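Local coordinates for protein 1-Cys peroxiredoxin (Vibrio vulnificus MO6-24/O, PDB 5K2I) that probably reduces peroxides with a single catalytic cysteine, as a 1-Cys peroxiredoxin of the thioredoxin fold implicated in scavenging hydrogen peroxide and nitric oxide, at residues P41-P46 and S75-F80. Numbering follows the deposited sequence.
Sequences PGAFTP and SVNDAF
The carboxamide of N77 reaches across to the PGAFTP loop and takes the backbone N-H of A43 with its oxygen. The bond from A43 N to N77 OD1 is 2.8 Å long and nearly straight at the hydrogen, 171°, although the donor sits above the carbonyl plane of the amide. Within that plane the same oxygen receives S75 OG at 2.7 Å, so two donors grip OD1 from different directions. S75 and N77 both direct CB toward the loop. The serine OG is anti to its own backbone N (chi1 -172°), which carries the hydroxyl up against G42, 3.3 Å from OG to G42 CA; V76, the centre of an inverse gamma turn, lies between them, consistent with both side chains facing the loop. G42 has no CB, which here would run into CG2 of T45 within the same turn, and its bare CA lets the S75 hydroxyl come close. A43 offers just a methyl, small enough to lie beside the amide, its CB 3.7 Å from N77 OD1, while also packing on V81 and W85 of helix 79-88. T45 OG1 closes the type II turn, donating to G42 O at 2.7 Å. The contact joins the loop after strand 34-40 to the end of strand 70-75 and the turn beyond it. P41 and T45 match the PxxxTxxC signature of peroxiredoxins, so this loop probably leads into the peroxidatic cysteine. A43 N-H needs an acceptor, so OD1 and not ND2 should face it, which probably fixes the amide flip and helps hold the A43 N-H in place.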
ATOM      1  N   PRO A  41      10.133   0.101   3.939  1.00  7.67           N
ATOM      2  CA  PRO A  41      10.569   1.464   3.639  1.00  8.47           C
ATOM      3  C   PRO A  41      11.011   2.222   4.874  1.00  7.75           C
ATOM      4  O   PRO A  41      11.712   3.235   4.760  1.00  9.19           O
ATOM      5  CB  PRO A  41       9.316   2.119   3.047  1.00  9.86           C
ATOM      6  CG  PRO A  41       8.443   0.973   2.616  1.00 12.32           C
ATOM      7  CD  PRO A  41       8.703  -0.096   3.633  1.00 10.47           C
ATOM      8  N   GLY A  42      10.621   1.744   6.049  1.00  8.24           N
ATOM      9  CA  GLY A  42      11.073   2.389   7.266  1.00  8.33           C
ATOM     10  C   GLY A  42      10.602   1.665   8.505  1.00  8.31           C
ATOM     11  O   GLY A  42       9.483   1.134   8.544  1.00  9.29           O
ATOM     12  N   ALA A  43      11.459   1.632   9.517  1.00  7.42           N
ATOM     13  CA  ALA A  43      11.027   1.204  10.840  1.00  8.86           C
ATOM     14  C   ALA A  43       9.832   2.054  11.264  1.00  9.90           C
ATOM     15  O   ALA A  43       9.773   3.244  10.969  1.00  9.53           O
ATOM     16  CB  ALA A  43      12.161   1.333  11.847  1.00  9.83           C
ATOM     17  N   PHE A  44       8.879   1.414  11.937  1.00  7.93           N
ATOM     18  CA  PHE A  44       7.656   2.048  12.462  1.00  8.47           C
ATOM     19  C   PHE A  44       6.665   2.495  11.375  1.00 11.57           C
ATOM     20  O   PHE A  44       5.615   3.060  11.703  1.00 13.26           O
ATOM     21  CB  PHE A  44       7.984   3.249  13.381  1.00 10.74           C
ATOM     22  CG  PHE A  44       8.702   2.877  14.656  1.00  9.22           C
ATOM     23  CD1 PHE A  44       7.997   2.375  15.750  1.00  9.98           C
ATOM     24  CD2 PHE A  44      10.079   3.028  14.768  1.00 11.08           C
ATOM     25  CE1 PHE A  44       8.662   2.044  16.932  1.00 10.43           C
ATOM     26  CE2 PHE A  44      10.746   2.701  15.952  1.00 11.52           C
ATOM     27  CZ  PHE A  44      10.033   2.207  17.031  1.00 12.94           C
ATOM     28  N   THR A  45       6.964   2.260  10.104  1.00 11.37           N
ATOM     29  CA  THR A  45       6.016   2.635   9.050  1.00 11.71           C
ATOM     30  C   THR A  45       5.004   1.514   8.819  1.00 12.73           C
ATOM     31  O   THR A  45       5.253   0.351   9.142  1.00 14.03           O
ATOM     32  CB  THR A  45       6.717   2.997   7.695  1.00 12.00           C
ATOM     33  OG1 THR A  45       7.290   1.826   7.098  1.00 14.27           O
ATOM     34  CG2 THR A  45       7.758   4.077   7.899  1.00 14.71           C
ATOM     35  N   PRO A  46       3.838   1.857   8.263  1.00 12.90           N
ATOM     36  CA  PRO A  46       2.853   0.790   8.096  1.00 16.69           C
ATOM     37  C   PRO A  46       3.120  -0.039   6.847  1.00 18.63           C
ATOM     38  O   PRO A  46       3.450   0.487   5.776  1.00 18.45           O
ATOM     39  CB  PRO A  46       1.526   1.543   8.012  1.00 18.09           C
ATOM     40  CG  PRO A  46       1.880   2.913   7.568  1.00 15.24           C
ATOM     41  CD  PRO A  46       3.283   3.201   8.029  1.00 14.31           C
ATOM     42  N   SER A  75      16.246  -2.144   6.852  1.00  6.46           N
ATOM     43  CA  SER A  75      15.598  -0.911   6.434  1.00  7.31           C
ATOM     44  C   SER A  75      16.661   0.171   6.277  1.00  8.48           C
ATOM     45  O   SER A  75      17.745   0.085   6.873  1.00  7.25           O
ATOM     46  CB  SER A  75      14.533  -0.479   7.452  1.00  8.85           C
ATOM     47  OG  SER A  75      13.792   0.624   6.947  1.00 10.23           O
ATOM     48  N   VAL A  76      16.348   1.182   5.477  1.00  7.15           N
ATOM     49  CA  VAL A  76      17.152   2.395   5.429  1.00  6.91           C
ATOM     50  C   VAL A  76      16.737   3.231   6.636  1.00  8.56           C
ATOM     51  O   VAL A  76      15.848   4.092   6.570  1.00  8.88           O
ATOM     52  CB  VAL A  76      16.977   3.164   4.105  1.00  6.54           C
ATOM     53  CG1 VAL A  76      17.894   4.379   4.095  1.00  7.30           C
ATOM     54  CG2 VAL A  76      17.298   2.251   2.925  1.00  9.31           C
ATOM     55  N   ASN A  77      17.369   2.882   7.750  1.00  6.71           N
ATOM     56  CA  ASN A  77      17.247   3.527   9.054  1.00  8.90           C
ATOM     57  C   ASN A  77      18.585   3.327   9.734  1.00  8.89           C
ATOM     58  O   ASN A  77      19.343   2.437   9.343  1.00  9.65           O
ATOM     59  CB  ASN A  77      16.157   2.905   9.933  1.00  7.69           C
ATOM     60  CG  ASN A  77      14.749   3.294   9.509  1.00  8.49           C
ATOM     61  OD1 ASN A  77      14.054   2.510   8.861  1.00  8.67           O
ATOM     62  ND2 ASN A  77      14.314   4.488   9.892  1.00  9.80           N
ATOM     63  N   ASP A  78      18.861   4.106  10.770  1.00  9.18           N
ATOM     64  CA  ASP A  78      20.068   3.869  11.555  1.00  9.02           C
ATOM     65  C   ASP A  78      19.841   2.778  12.591  1.00  8.55           C
ATOM     66  O   ASP A  78      18.699   2.379  12.866  1.00  8.08           O
ATOM     67  CB  ASP A  78      20.526   5.144  12.244  1.00  9.39           C
ATOM     68  CG  ASP A  78      19.494   5.657  13.203  1.00  9.01           C
ATOM     69  OD1 ASP A  78      19.454   5.113  14.332  1.00  9.68           O
ATOM     70  OD2 ASP A  78      18.729   6.572  12.820  1.00 11.19           O
ATOM     71  N   ALA A  79      20.942   2.303  13.166  1.00  8.11           N
ATOM     72  CA  ALA A  79      20.902   1.179  14.078  1.00  8.51           C
ATOM     73  C   ALA A  79      20.163   1.471  15.385  1.00  8.65           C
ATOM     74  O   ALA A  79      19.626   0.544  15.989  1.00  8.77           O
ATOM     75  CB  ALA A  79      22.340   0.706  14.366  1.00  9.30           C
ATOM     76  N   PHE A  80      20.121   2.726  15.830  1.00  8.65           N
ATOM     77  CA  PHE A  80      19.361   3.016  17.061  1.00  8.40           C
ATOM     78  C   PHE A  80      17.863   2.876  16.815  1.00  8.68           C
ATOM     79  O   PHE A  80      17.142   2.282  17.628  1.00  9.71           O
ATOM     80  CB  PHE A  80      19.662   4.422  17.596  1.00  9.61           C
ATOM     81  CG  PHE A  80      21.097   4.618  18.007  1.00 11.68           C
ATOM     82  CD1 PHE A  80      21.610   3.968  19.110  1.00 14.26           C
ATOM     83  CD2 PHE A  80      21.932   5.435  17.263  1.00 14.98           C
ATOM     84  CE1 PHE A  80      22.941   4.140  19.484  1.00 16.56           C
ATOM     85  CE2 PHE A  80      23.267   5.619  17.626  1.00 17.29           C
ATOM     86  CZ  PHE A  80      23.770   4.958  18.737  1.00 18.66           C
TER